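Local coordinates for protein alkylpurine DNA glycosylase AlkC (Pseudomonas fluorescens, PDB 5VHV) that excises alkylated purine bases from DNA in base excision repair, probably by hydrolysing the N-glycosidic bond without flipping the damaged nucleotide out of the duplex, at residues 90-95 and 121-126; 105-110 and 114-119; 211-216 and 238-243. All coordinates share one frame; numbering follows the deposited sequence.

Contact 1: 90-95 and 121-126; sequences HYVASY and RHFLLH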
ATOM      1  N   HIS A  90      13.915 -13.837   0.056  1.00 12.54           N
ATOM      2  CA  HIS A  90      15.095 -13.087   0.457  1.00 11.85           C
ATOM      3  C   HIS A  90      16.373 -13.872   0.180  1.00 12.82           C
ATOM      4  O   HIS A  90      17.370 -13.303  -0.281  1.00 14.44           O
ATOM      5  CB  HIS A  90      15.039 -12.713   1.933  1.00 12.67           C
ATOM      6  CG  HIS A  90      16.149 -11.798   2.343  1.00 15.72           C
ATOM      7  ND1 HIS A  90      16.155 -10.448   2.049  1.00 19.06           N
ATOM      8  CD2 HIS A  90      17.328 -12.055   2.959  1.00 14.89           C
ATOM      9  CE1 HIS A  90      17.283  -9.911   2.498  1.00 19.56           C
ATOM     10  NE2 HIS A  90      18.006 -10.867   3.058  1.00 16.89           N
ATOM     11  N   TYR A  91      16.355 -15.180   0.460  1.00 14.50           N
ATOM     12  CA  TYR A  91      17.518 -16.013   0.180  1.00 13.74           C
ATOM     13  C   TYR A  91      17.865 -15.959  -1.307  1.00 15.35           C
ATOM     14  O   TYR A  91      19.033 -15.845  -1.686  1.00 14.38           O
ATOM     15  CB  TYR A  91      17.229 -17.448   0.659  1.00 15.37           C
ATOM     16  CG  TYR A  91      18.391 -18.387   0.463  1.00 15.42           C
ATOM     17  CD1 TYR A  91      18.636 -18.925  -0.778  1.00 17.14           C
ATOM     18  CD2 TYR A  91      19.246 -18.735   1.520  1.00 15.33           C
ATOM     19  CE1 TYR A  91      19.699 -19.748  -1.001  1.00 18.04           C
ATOM     20  CE2 TYR A  91      20.324 -19.566   1.300  1.00 17.11           C
ATOM     21  CZ  TYR A  91      20.536 -20.072   0.036  1.00 17.68           C
ATOM     22  OH  TYR A  91      21.605 -20.892  -0.237  1.00 21.94           O
ATOM     23  N   VAL A  92      16.850 -15.986  -2.167  1.00 14.34           N
ATOM     24  CA  VAL A  92      17.086 -15.941  -3.608  1.00 13.62           C
ATOM     25  C   VAL A  92      17.717 -14.608  -4.013  1.00 11.53           C
ATOM     26  O   VAL A  92      18.647 -14.557  -4.827  1.00 15.28           O
ATOM     27  CB  VAL A  92      15.757 -16.190  -4.355  1.00 13.43           C
ATOM     28  CG1 VAL A  92      15.917 -15.924  -5.839  1.00 15.82           C
ATOM     29  CG2 VAL A  92      15.254 -17.590  -4.089  1.00 15.49           C
ATOM     30  N   ALA A  93      17.172 -13.500  -3.511  1.00 12.36           N
ATOM     31  CA  ALA A  93      17.738 -12.193  -3.850  1.00 14.42           C
ATOM     32  C   ALA A  93      19.161 -12.036  -3.327  1.00 14.30           C
ATOM     33  O   ALA A  93      19.993 -11.377  -3.967  1.00 15.55           O
ATOM     34  CB  ALA A  93      16.856 -11.086  -3.297  1.00 16.45           C
ATOM     35  N   SER A  94      19.459 -12.645  -2.175  1.00 16.10           N
ATOM     36  CA  SER A  94      20.776 -12.516  -1.564  1.00 14.59           C
ATOM     37  C   SER A  94      21.828 -13.319  -2.315  1.00 14.60           C
ATOM     38  O   SER A  94      22.938 -12.828  -2.553  1.00 14.92           O
ATOM     39  CB  SER A  94      20.728 -12.963  -0.100  1.00 14.65           C
ATOM     40  OG  SER A  94      19.899 -12.113   0.703  1.00 15.81           O
ATOM     41  N   TYR A  95      21.518 -14.572  -2.663  1.00 15.71           N
ATOM     42  CA  TYR A  95      22.526 -15.526  -3.106  1.00 16.28           C
ATOM     43  C   TYR A  95      22.341 -15.985  -4.548  1.00 17.36           C
ATOM     44  O   TYR A  95      23.186 -16.743  -5.055  1.00 14.84           O
ATOM     45  CB  TYR A  95      22.545 -16.738  -2.152  1.00 16.63           C
ATOM     46  CG  TYR A  95      22.650 -16.272  -0.710  1.00 13.53           C
ATOM     47  CD1 TYR A  95      23.758 -15.543  -0.277  1.00 16.05           C
ATOM     48  CD2 TYR A  95      21.635 -16.503   0.185  1.00 13.14           C
ATOM     49  CE1 TYR A  95      23.842 -15.070   1.042  1.00 13.94           C
ATOM     50  CE2 TYR A  95      21.710 -16.046   1.508  1.00 13.70           C
ATOM     51  CZ  TYR A  95      22.811 -15.323   1.923  1.00 14.42           C
ATOM     52  OH  TYR A  95      22.832 -14.872   3.218  1.00 16.07           O
ATOM     53  N   ARG A 121      12.736  -6.751  -6.264  1.00 13.17           N
ATOM     54  CA  ARG A 121      13.233  -5.388  -6.435  1.00 13.42           C
ATOM     55  C   ARG A 121      14.755  -5.327  -6.452  1.00 11.99           C
ATOM     56  O   ARG A 121      15.323  -4.445  -7.101  1.00 14.71           O
ATOM     57  CB  ARG A 121      12.643  -4.485  -5.345  1.00 13.47           C
ATOM     58  CG  ARG A 121      11.117  -4.385  -5.489  1.00 14.13           C
ATOM     59  CD  ARG A 121      10.465  -3.624  -4.342  1.00 14.39           C
ATOM     60  NE  ARG A 121      10.540  -2.162  -4.379  1.00 14.34           N
ATOM     61  CZ  ARG A 121       9.770  -1.393  -5.153  1.00 12.13           C
ATOM     62  NH1 ARG A 121       8.924  -1.955  -6.011  1.00 14.00           N
ATOM     63  NH2 ARG A 121       9.824  -0.055  -5.059  1.00 16.99           N
ATOM     64  N   HIS A 122      15.440  -6.270  -5.788  0.91 12.48           N
ATOM     65  CA  HIS A 122      16.894  -6.318  -5.907  1.00 13.57           C
ATOM     66  C   HIS A 122      17.302  -6.655  -7.328  1.00 14.96           C
ATOM     67  O   HIS A 122      18.303  -6.127  -7.840  1.00 17.08           O
ATOM     68  CB  HIS A 122      17.480  -7.332  -4.923  1.00 16.80           C
ATOM     69  CG  HIS A 122      17.241  -6.959  -3.494  0.96 17.11           C
ATOM     70  ND1 HIS A 122      18.015  -6.025  -2.832  1.00 24.39           N
ATOM     71  CD2 HIS A 122      16.271  -7.327  -2.630  0.85 13.74           C
ATOM     72  CE1 HIS A 122      17.549  -5.865  -1.606  0.73 20.30           C
ATOM     73  NE2 HIS A 122      16.490  -6.646  -1.456  0.81 16.92           N
ATOM     74  N   PHE A 123      16.531  -7.523  -7.991  1.00 14.28           N
ATOM     75  CA  PHE A 123      16.827  -7.866  -9.377  1.00 14.84           C
ATOM     76  C   PHE A 123      16.454  -6.715 -10.306  1.00 15.44           C
ATOM     77  O   PHE A 123      17.183  -6.426 -11.256  1.00 16.84           O
ATOM     78  CB  PHE A 123      16.096  -9.152  -9.776  1.00 13.03           C
ATOM     79  CG  PHE A 123      16.644 -10.408  -9.125  1.00 14.38           C
ATOM     80  CD1 PHE A 123      17.683 -11.132  -9.711  1.00 18.55           C
ATOM     81  CD2 PHE A 123      16.111 -10.862  -7.942  1.00 13.75           C
ATOM     82  CE1 PHE A 123      18.166 -12.297  -9.117  1.00 18.05           C
ATOM     83  CE2 PHE A 123      16.587 -12.031  -7.329  1.00 14.38           C
ATOM     84  CZ  PHE A 123      17.622 -12.740  -7.916  1.00 14.40           C
ATOM     85  N   LEU A 124      15.339  -6.020 -10.035  1.00 14.70           N
ATOM     86  CA  LEU A 124      15.000  -4.859 -10.852  1.00 14.68           C
ATOM     87  C   LEU A 124      16.050  -3.767 -10.717  1.00 15.38           C
ATOM     88  O   LEU A 124      16.284  -3.006 -11.665  1.00 16.30           O
ATOM     89  CB  LEU A 124      13.615  -4.334 -10.477  1.00 12.66           C
ATOM     90  CG  LEU A 124      12.443  -5.193 -10.973  1.00 14.49           C
ATOM     91  CD1 LEU A 124      11.178  -4.815 -10.237  1.00 15.44           C
ATOM     92  CD2 LEU A 124      12.218  -5.047 -12.485  1.00 15.35           C
ATOM     93  N   LEU A 125      16.717  -3.693  -9.560  1.00 14.99           N
ATOM     94  CA  LEU A 125      17.727  -2.657  -9.351  1.00 15.56           C
ATOM     95  C   LEU A 125      19.004  -2.977 -10.111  1.00 15.10           C
ATOM     96  O   LEU A 125      19.576  -2.105 -10.784  1.00 18.04           O
ATOM     97  CB  LEU A 125      18.012  -2.503  -7.855  1.00 22.01           C
ATOM     98  CG  LEU A 125      18.995  -1.385  -7.493  1.00 23.78           C
ATOM     99  CD1 LEU A 125      18.438   0.000  -7.887  1.00 28.04           C
ATOM    100  CD2 LEU A 125      19.318  -1.462  -5.996  1.00 24.03           C
ATOM    101  N   HIS A 126      19.461  -4.234 -10.029  1.00 15.97           N
ATOM    102  CA  HIS A 126      20.748  -4.632 -10.604  1.00 18.45           C
ATOM    103  C   HIS A 126      20.654  -5.115 -12.049  1.00 18.14           C
ATOM    104  O   HIS A 126      21.640  -4.993 -12.799  1.00 17.44           O
ATOM    105  CB  HIS A 126      21.370  -5.737  -9.737  1.00 19.24           C
ATOM    106  CG  HIS A 126      22.808  -6.032 -10.065  1.00 47.98           C
ATOM    107  ND1 HIS A 126      23.184  -6.967 -11.007  1.00 48.96           N
ATOM    108  CD2 HIS A 126      23.961  -5.518  -9.568  1.00 55.09           C
ATOM    109  CE1 HIS A 126      24.504  -7.012 -11.081  1.00 51.96           C
ATOM    110  NE2 HIS A 126      25.000  -6.142 -10.219  1.00 35.23           N
TER
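At the edge of the Phe123 ring, near its plane, lies Val92 O, 3.7 Å from Phe123 CZ; the backbone of Ala93 comes in obliquely, its CA 3.7 Å from Phe123 CE2. With CG anti to its own carbonyl carbon (chi1 -71°), Phe123 sends its ring across to helix 87-95, where a flat, apolar group can lie close against the backbone of the facing helix. Val92 crosses it at about a right angle and adds CG1, 4.2 Å from Phe123 CZ. The imidazole of His122 takes the next place. Ala93 CB approaches it obliquely, 3.9 Å from His122 CD2, and Phe162 meets the same imidazole edge-to-face. A methyl suits Ala93, which sits between the two aromatic side chains, its CB also 4.1 Å from Phe123 CE2. The contact across the segments is van der Waals packing. Elsewhere on helix 87-95, Tyr91 packs on helix 65-75 and Tyr95 stacks with His58. Met104 of helix 100-110 touches Phe123, and Val92 also reaches Ser103 and Ala106, so Val92 and Phe123 belong to a core shared by three helices. The local axes pass 9.9 Å apart at 25°, a near-parallel packing of helices two steps apart in sequence, as in the HEAT-like alpha-solenoid of the AlkC and AlkD glycosylases.

Contact 2: 105-110 and 114-119; sequences AALKYF and GSAEFA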
ATOM      1  N   ALA A 105      12.698 -18.565 -11.445  1.00 17.11           N
ATOM      2  CA  ALA A 105      11.780 -19.678 -11.258  1.00 18.40           C
ATOM      3  C   ALA A 105      11.492 -19.876  -9.783  1.00 17.05           C
ATOM      4  O   ALA A 105      10.345 -20.138  -9.398  1.00 17.12           O
ATOM      5  CB  ALA A 105      12.345 -20.963 -11.874  1.00 21.94           C
ATOM      6  N   ALA A 106      12.518 -19.708  -8.936  1.00 18.50           N
ATOM      7  CA  ALA A 106      12.331 -19.814  -7.492  1.00 17.78           C
ATOM      8  C   ALA A 106      11.395 -18.735  -6.952  1.00 19.02           C
ATOM      9  O   ALA A 106      10.550 -19.016  -6.091  1.00 17.03           O
ATOM     10  CB  ALA A 106      13.684 -19.750  -6.772  1.00 14.82           C
ATOM     11  N   LEU A 107      11.542 -17.488  -7.407  1.00 15.19           N
ATOM     12  CA  LEU A 107      10.658 -16.435  -6.911  1.00 14.38           C
ATOM     13  C   LEU A 107       9.224 -16.700  -7.340  1.00 15.95           C
ATOM     14  O   LEU A 107       8.276 -16.468  -6.574  1.00 16.38           O
ATOM     15  CB  LEU A 107      11.116 -15.056  -7.405  1.00 13.48           C
ATOM     16  CG  LEU A 107      12.463 -14.542  -6.887  1.00 13.44           C
ATOM     17  CD1 LEU A 107      12.760 -13.129  -7.458  1.00 17.05           C
ATOM     18  CD2 LEU A 107      12.530 -14.528  -5.379  1.00 14.05           C
ATOM     19  N   LYS A 108       9.046 -17.210  -8.557  1.00 15.36           N
ATOM     20  CA  LYS A 108       7.691 -17.478  -9.027  1.00 14.72           C
ATOM     21  C   LYS A 108       7.042 -18.565  -8.179  1.00 18.52           C
ATOM     22  O   LYS A 108       5.836 -18.522  -7.899  1.00 19.12           O
ATOM     23  CB  LYS A 108       7.716 -17.903 -10.491  1.00 15.85           C
ATOM     24  CG  LYS A 108       6.343 -18.174 -11.076  1.00 17.87           C
ATOM     25  CD  LYS A 108       6.435 -18.789 -12.475  1.00 21.90           C
ATOM     26  CE  LYS A 108       5.046 -19.148 -12.960  1.00 34.61           C
ATOM     27  NZ  LYS A 108       5.038 -19.677 -14.356  1.00 31.66           N
ATOM     28  N   TYR A 109       7.832 -19.553  -7.776  1.00 16.72           N
ATOM     29  CA  TYR A 109       7.341 -20.617  -6.902  1.00 17.62           C
ATOM     30  C   TYR A 109       7.074 -20.100  -5.489  1.00 16.93           C
ATOM     31  O   TYR A 109       5.999 -20.335  -4.920  1.00 17.31           O
ATOM     32  CB  TYR A 109       8.362 -21.748  -6.869  1.00 19.22           C
ATOM     33  CG  TYR A 109       8.077 -22.819  -5.838  1.00 17.77           C
ATOM     34  CD1 TYR A 109       7.147 -23.811  -6.088  1.00 23.63           C
ATOM     35  CD2 TYR A 109       8.737 -22.825  -4.613  1.00 21.62           C
ATOM     36  CE1 TYR A 109       6.889 -24.818  -5.143  1.00 24.36           C
ATOM     37  CE2 TYR A 109       8.487 -23.814  -3.668  1.00 21.68           C
ATOM     38  CZ  TYR A 109       7.578 -24.811  -3.949  1.00 23.84           C
ATOM     39  OH  TYR A 109       7.315 -25.791  -3.003  1.00 29.10           O
ATOM     40  N   PHE A 110       8.051 -19.415  -4.895  1.00 14.76           N
ATOM     41  CA  PHE A 110       7.920 -18.958  -3.504  1.00 13.03           C
ATOM     42  C   PHE A 110       6.827 -17.906  -3.311  1.00 13.57           C
ATOM     43  O   PHE A 110       6.269 -17.798  -2.210  1.00 17.33           O
ATOM     44  CB  PHE A 110       9.248 -18.382  -2.999  1.00 14.70           C
ATOM     45  CG  PHE A 110      10.334 -19.410  -2.738  1.00 15.39           C
ATOM     46  CD1 PHE A 110      10.050 -20.629  -2.131  1.00 18.42           C
ATOM     47  CD2 PHE A 110      11.653 -19.120  -3.065  1.00 16.16           C
ATOM     48  CE1 PHE A 110      11.067 -21.553  -1.893  1.00 21.26           C
ATOM     49  CE2 PHE A 110      12.685 -20.033  -2.808  1.00 17.35           C
ATOM     50  CZ  PHE A 110      12.390 -21.251  -2.239  1.00 18.98           C
ATOM     51  N   GLY A 114       4.215 -16.679   0.175  1.00 39.63           N
ATOM     52  CA  GLY A 114       4.070 -15.403   0.827  1.00 58.96           C
ATOM     53  C   GLY A 114       4.001 -14.318  -0.216  1.00 52.26           C
ATOM     54  O   GLY A 114       2.939 -14.000  -0.773  1.00 34.87           O
ATOM     55  N   SER A 115       5.167 -13.760  -0.498  1.00 17.14           N
ATOM     56  CA  SER A 115       5.293 -12.764  -1.546  1.00 12.69           C
ATOM     57  C   SER A 115       6.756 -12.507  -1.873  1.00 15.47           C
ATOM     58  O   SER A 115       7.558 -12.273  -0.969  1.00 16.16           O
ATOM     59  CB  SER A 115       4.642 -11.456  -1.124  1.00 15.56           C
ATOM     60  OG  SER A 115       4.938 -10.460  -2.087  1.00 14.34           O
ATOM     61  N   ALA A 116       7.090 -12.484  -3.161  1.00 12.93           N
ATOM     62  CA  ALA A 116       8.417 -12.133  -3.636  1.00 12.88           C
ATOM     63  C   ALA A 116       8.559 -10.646  -3.930  1.00 11.38           C
ATOM     64  O   ALA A 116       9.523 -10.244  -4.591  1.00 12.10           O
ATOM     65  CB  ALA A 116       8.762 -12.971  -4.881  1.00 15.12           C
ATOM     66  N   GLU A 117       7.655  -9.810  -3.402  1.00 13.48           N
ATOM     67  CA  GLU A 117       7.628  -8.398  -3.765  1.00 12.79           C
ATOM     68  C   GLU A 117       8.887  -7.655  -3.345  1.00 13.20           C
ATOM     69  O   GLU A 117       9.278  -6.706  -4.021  1.00 13.90           O
ATOM     70  CB  GLU A 117       6.410  -7.701  -3.147  1.00 15.01           C
ATOM     71  CG  GLU A 117       6.447  -7.551  -1.629  1.00 14.65           C
ATOM     72  CD  GLU A 117       5.057  -7.244  -1.083  1.00 15.72           C
ATOM     73  OE1 GLU A 117       4.860  -6.121  -0.600  1.00 16.97           O
ATOM     74  OE2 GLU A 117       4.171  -8.133  -1.121  1.00 14.47           O
ATOM     75  N   PHE A 118       9.512  -8.038  -2.226  1.00 12.81           N
ATOM     76  CA  PHE A 118      10.762  -7.391  -1.821  1.00 11.51           C
ATOM     77  C   PHE A 118      11.951  -7.933  -2.607  1.00 12.49           C
ATOM     78  O   PHE A 118      12.815  -7.165  -3.057  1.00 14.63           O
ATOM     79  CB  PHE A 118      10.976  -7.577  -0.319  1.00 13.05           C
ATOM     80  CG  PHE A 118       9.822  -7.081   0.492  1.00 12.17           C
ATOM     81  CD1 PHE A 118       9.478  -5.737   0.439  1.00 14.84           C
ATOM     82  CD2 PHE A 118       9.073  -7.937   1.270  1.00 15.41           C
ATOM     83  CE1 PHE A 118       8.404  -5.267   1.146  1.00 13.70           C
ATOM     84  CE2 PHE A 118       7.995  -7.473   1.987  1.00 19.99           C
ATOM     85  CZ  PHE A 118       7.657  -6.138   1.920  1.00 15.12           C
ATOM     86  N   ALA A 119      12.006  -9.251  -2.774  1.00 12.63           N
ATOM     87  CA  ALA A 119      13.162  -9.874  -3.417  1.00 12.48           C
ATOM     88  C   ALA A 119      13.291  -9.438  -4.878  1.00 12.13           C
ATOM     89  O   ALA A 119      14.398  -9.204  -5.366  1.00 12.61           O
ATOM     90  CB  ALA A 119      13.033 -11.398  -3.302  1.00 13.64           C
TER
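Ser115 OG, held by two bonds, lies in the loop whose next residue, Ala116, packs against Leu107. The hydroxyl donates to Glu117 OE2 at 2.6 Å, using the anti lone pair of that oxygen, and accepts from Glu117 N at 3.1 Å. The second bond closes an ST turn in the loop connecting helix 100-110 and helix 119-126, two consecutive helices of this helical-repeat domain. Serine suits the position because one short hydroxyl can serve backbone and carboxylate together. Glu117 OE2 also makes a salt bridge with Arg148, which ties the loop to helix 144-152. Where the chain leaves helix 100-110, Gly114 N makes a weak bond back to Phe110 O, 3.3 Å long. The backbone of Gly114 takes phi -152° and psi -93°, a conformation that a side chain would make difficult, and its nearest atom lies about 4 Å from the bound polyol 9B4. The ring of Phe110 leads away from the loop to meet Tyr73 edge-to-face. Ala116 and Ala119 bring only methyls, which lets segment 114-119 come close to helix 100-110, and Leu107 supplies the branched partner. Its CG stands anti to its carbonyl carbon (chi1 -66°), which carries CD2 toward both alanines. Leu107 CB faces Ala116 CB at 4.0 Å, and Leu107 CD2 lies 4.1 Å from Ala116 CB and 3.8 Å from Ala119 CB.

Contact 3: 211-216 and 238-243; sequences LIEGWN and NTRALT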
ATOM      1  N   LEU A 211      -4.006   8.151 -19.130  1.00 24.61           N
ATOM      2  CA  LEU A 211      -4.198   6.711 -19.263  1.00 23.04           C
ATOM      3  C   LEU A 211      -5.637   6.324 -18.961  1.00 23.18           C
ATOM      4  O   LEU A 211      -6.300   5.666 -19.769  1.00 22.40           O
ATOM      5  CB  LEU A 211      -3.249   5.967 -18.319  1.00 22.61           C
ATOM      6  CG  LEU A 211      -3.241   4.436 -18.424  1.00 25.95           C
ATOM      7  CD1 LEU A 211      -2.511   3.994 -19.702  1.00 27.70           C
ATOM      8  CD2 LEU A 211      -2.611   3.789 -17.184  1.00 26.08           C
ATOM      9  N   ILE A 212      -6.141   6.733 -17.794  1.00 22.36           N
ATOM     10  CA  ILE A 212      -7.460   6.287 -17.377  1.00 20.13           C
ATOM     11  C   ILE A 212      -8.551   6.959 -18.210  1.00 26.01           C
ATOM     12  O   ILE A 212      -9.632   6.389 -18.419  1.00 22.94           O
ATOM     13  CB  ILE A 212      -7.608   6.510 -15.859  1.00 18.37           C
ATOM     14  CG1 ILE A 212      -6.576   5.668 -15.108  1.00 24.29           C
ATOM     15  CG2 ILE A 212      -8.999   6.141 -15.398  1.00 21.53           C
ATOM     16  CD1 ILE A 212      -6.596   5.876 -13.582  1.00 21.37           C
ATOM     17  N   GLU A 213      -8.274   8.134 -18.767  1.00 21.69           N
ATOM     18  CA  GLU A 213      -9.220   8.718 -19.706  1.00 22.51           C
ATOM     19  C   GLU A 213      -9.376   7.869 -20.971  1.00 26.90           C
ATOM     20  O   GLU A 213     -10.337   8.066 -21.719  1.00 25.58           O
ATOM     21  CB  GLU A 213      -8.783  10.148 -20.046  1.00 29.23           C
ATOM     22  CG  GLU A 213      -9.075  11.115 -18.893  1.00 26.13           C
ATOM     23  CD  GLU A 213      -8.406  12.462 -19.031  1.00 32.22           C
ATOM     24  OE1 GLU A 213      -7.653  12.675 -20.005  1.00 28.71           O
ATOM     25  OE2 GLU A 213      -8.634  13.310 -18.141  1.00 29.29           O
ATOM     26  N   GLY A 214      -8.460   6.936 -21.227  1.00 25.01           N
ATOM     27  CA  GLY A 214      -8.586   6.012 -22.336  1.00 32.34           C
ATOM     28  C   GLY A 214      -9.229   4.689 -21.973  1.00 29.12           C
ATOM     29  O   GLY A 214      -9.424   3.834 -22.843  1.00 29.10           O
ATOM     30  N   TRP A 215      -9.589   4.507 -20.710  1.00 25.55           N
ATOM     31  CA  TRP A 215     -10.118   3.246 -20.218  1.00 28.81           C
ATOM     32  C   TRP A 215     -11.628   3.188 -20.379  1.00 29.97           C
ATOM     33  O   TRP A 215     -12.317   4.208 -20.455  1.00 30.38           O
ATOM     34  CB  TRP A 215      -9.776   3.061 -18.742  1.00 22.89           C
ATOM     35  CG  TRP A 215      -8.417   2.618 -18.462  1.00 20.47           C
ATOM     36  CD1 TRP A 215      -7.388   2.450 -19.345  1.00 24.47           C
ATOM     37  CD2 TRP A 215      -7.915   2.274 -17.176  1.00 24.67           C
ATOM     38  NE1 TRP A 215      -6.266   2.007 -18.673  1.00 24.76           N
ATOM     39  CE2 TRP A 215      -6.568   1.897 -17.339  1.00 25.73           C
ATOM     40  CE3 TRP A 215      -8.483   2.233 -15.897  1.00 26.79           C
ATOM     41  CZ2 TRP A 215      -5.778   1.489 -16.268  1.00 24.37           C
ATOM     42  CZ3 TRP A 215      -7.697   1.840 -14.834  1.00 22.99           C
ATOM     43  CH2 TRP A 215      -6.355   1.472 -15.025  1.00 24.27           C
ATOM     44  N   ASN A 216     -12.143   1.964 -20.416  1.00 30.21           N
ATOM     45  CA  ASN A 216     -13.582   1.735 -20.443  1.00 35.36           C
ATOM     46  C   ASN A 216     -14.052   1.516 -19.014  1.00 35.66           C
ATOM     47  O   ASN A 216     -13.889   0.428 -18.447  1.00 30.64           O
ATOM     48  CB  ASN A 216     -13.929   0.542 -21.317  1.00 34.77           C
ATOM     49  CG  ASN A 216     -15.363   0.104 -21.125  1.00 42.01           C
ATOM     50  OD1 ASN A 216     -16.229   0.920 -20.833  1.00 37.66           O
ATOM     51  ND2 ASN A 216     -15.612  -1.192 -21.256  1.00 60.58           N
ATOM     52  N   ASN A 238      -8.453  17.325  -7.828  1.00 17.84           N
ATOM     53  CA  ASN A 238      -8.093  17.354  -9.244  1.00 19.10           C
ATOM     54  C   ASN A 238      -9.342  17.217 -10.112  1.00 22.72           C
ATOM     55  O   ASN A 238     -10.089  16.241  -9.984  1.00 19.45           O
ATOM     56  CB  ASN A 238      -7.106  16.226  -9.545  1.00 17.71           C
ATOM     57  CG  ASN A 238      -6.662  16.221 -10.986  1.00 26.69           C
ATOM     58  OD1 ASN A 238      -7.362  15.725 -11.859  1.00 23.22           O
ATOM     59  ND2 ASN A 238      -5.490  16.771 -11.241  1.00 26.00           N
ATOM     60  N   THR A 239      -9.566  18.193 -11.010  1.00 23.92           N
ATOM     61  CA  THR A 239     -10.810  18.223 -11.782  1.00 23.71           C
ATOM     62  C   THR A 239     -10.909  17.045 -12.749  1.00 23.31           C
ATOM     63  O   THR A 239     -11.987  16.452 -12.902  1.00 26.05           O
ATOM     64  CB  THR A 239     -10.911  19.541 -12.551  1.00 25.74           C
ATOM     65  OG1 THR A 239     -10.695  20.620 -11.640  1.00 27.56           O
ATOM     66  CG2 THR A 239     -12.294  19.676 -13.185  1.00 32.55           C
ATOM     67  N   ARG A 240      -9.804  16.704 -13.420  1.00 25.99           N
ATOM     68  CA  ARG A 240      -9.819  15.573 -14.346  1.00 21.62           C
ATOM     69  C   ARG A 240     -10.129  14.275 -13.617  1.00 20.49           C
ATOM     70  O   ARG A 240     -10.904  13.444 -14.106  1.00 21.11           O
ATOM     71  CB  ARG A 240      -8.479  15.460 -15.062  1.00 20.54           C
ATOM     72  CG  ARG A 240      -8.291  16.475 -16.193  1.00 26.75           C
ATOM     73  CD  ARG A 240      -6.868  16.434 -16.677  1.00 29.93           C
ATOM     74  NE  ARG A 240      -6.628  15.285 -17.547  1.00 26.54           N
ATOM     75  CZ  ARG A 240      -5.454  14.961 -18.063  1.00 25.95           C
ATOM     76  NH1 ARG A 240      -4.371  15.668 -17.774  1.00 27.60           N
ATOM     77  NH2 ARG A 240      -5.362  13.917 -18.872  1.00 27.30           N
ATOM     78  N   ALA A 241      -9.554  14.097 -12.435  1.00 18.48           N
ATOM     79  CA  ALA A 241      -9.833  12.894 -11.653  1.00 22.60           C
ATOM     80  C   ALA A 241     -11.282  12.861 -11.176  1.00 23.04           C
ATOM     81  O   ALA A 241     -11.952  11.830 -11.281  1.00 20.83           O
ATOM     82  CB  ALA A 241      -8.874  12.817 -10.473  1.00 17.75           C
ATOM     83  N   LEU A 242     -11.782  13.970 -10.617  1.00 21.27           N
ATOM     84  CA  LEU A 242     -13.179  14.007 -10.205  1.00 21.42           C
ATOM     85  C   LEU A 242     -14.113  13.760 -11.387  1.00 22.31           C
ATOM     86  O   LEU A 242     -15.149  13.096 -11.245  1.00 23.00           O
ATOM     87  CB  LEU A 242     -13.488  15.351  -9.541  1.00 20.13           C
ATOM     88  CG  LEU A 242     -12.929  15.447  -8.110  1.00 20.18           C
ATOM     89  CD1 LEU A 242     -12.794  16.911  -7.661  1.00 24.51           C
ATOM     90  CD2 LEU A 242     -13.822  14.677  -7.167  1.00 23.52           C
ATOM     91  N   THR A 243     -13.763  14.285 -12.561  1.00 23.12           N
ATOM     92  CA  THR A 243     -14.608  14.097 -13.734  1.00 27.86           C
ATOM     93  C   THR A 243     -14.689  12.622 -14.107  1.00 31.14           C
ATOM     94  O   THR A 243     -15.754  12.124 -14.496  1.00 25.21           O
ATOM     95  CB  THR A 243     -14.072  14.931 -14.904  1.00 24.28           C
ATOM     96  OG1 THR A 243     -14.148  16.332 -14.592  1.00 24.37           O
ATOM     97  CG2 THR A 243     -14.888  14.686 -16.192  1.00 28.00           C
TER
HETATM   98  O   HOH W   1     -11.093  13.557 -16.911  1.00 25.15           O
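Arg240 grips the carboxylate of Glu213 side-on, giving one nitrogen to each oxygen in a two-bond salt bridge. Arg240 NH2 donates to Glu213 OE1 over 2.8 Å, and Arg240 NE to Glu213 OE2 in a nearly straight bond of 2.9 Å. Both acceptors lie close to the guanidinium plane, yet the two flat groups are turned 41° apart: OE1 is met from above the carboxylate plane, whereas OE2 is met on the syn side, tilted 25° from that plane. A bend at chi3 (78°) folds the arginine so that NE as well as NH2 points at the acid. Glu213 OE2 has a second donor, a water that also donates to Arg240 O, and Arg240 NH2 is bonded to Ser210 OG as well. An alanine in place of Arg240 would probably leave the Glu213 carboxylate without its countercharge and free to swing into solvent. Asn238 caps helix 239-244: its OD1 accepts from Ala241 N at 2.8 Å, in the carbonyl plane, a role its short amide fills well. Thr239 O receives Thr243 N and Thr243 OG1 from opposite faces. The bridge lies on the surface, joining segment 211-216 to the first turn of helix 239-244, with Leu209 of helix 205-213 touching Arg240 and helix 231-235 against Ala241.

How the contacts relate
Contacts 1 and 2 form one piece of core, their centres 10 Å apart. Contact 2 is nested within the loop closed by contact 1, and helices 87-95, 100-110 and 119-126 follow one another along the chain. The two touch directly, for instance where Val92 CG1 lies 3.7 Å from Leu107 CD2. Contact 3 comes later and stands apart, its centre 36 Å from that of contact 1 and 33 Å from that of contact 2. It joins helices 205-213 and 239-244, the latter the last helix before the C-terminal beta-strand region. Buried apolar packing thus holds one region of the helical domain, and a surface salt bridge fastens its last helix.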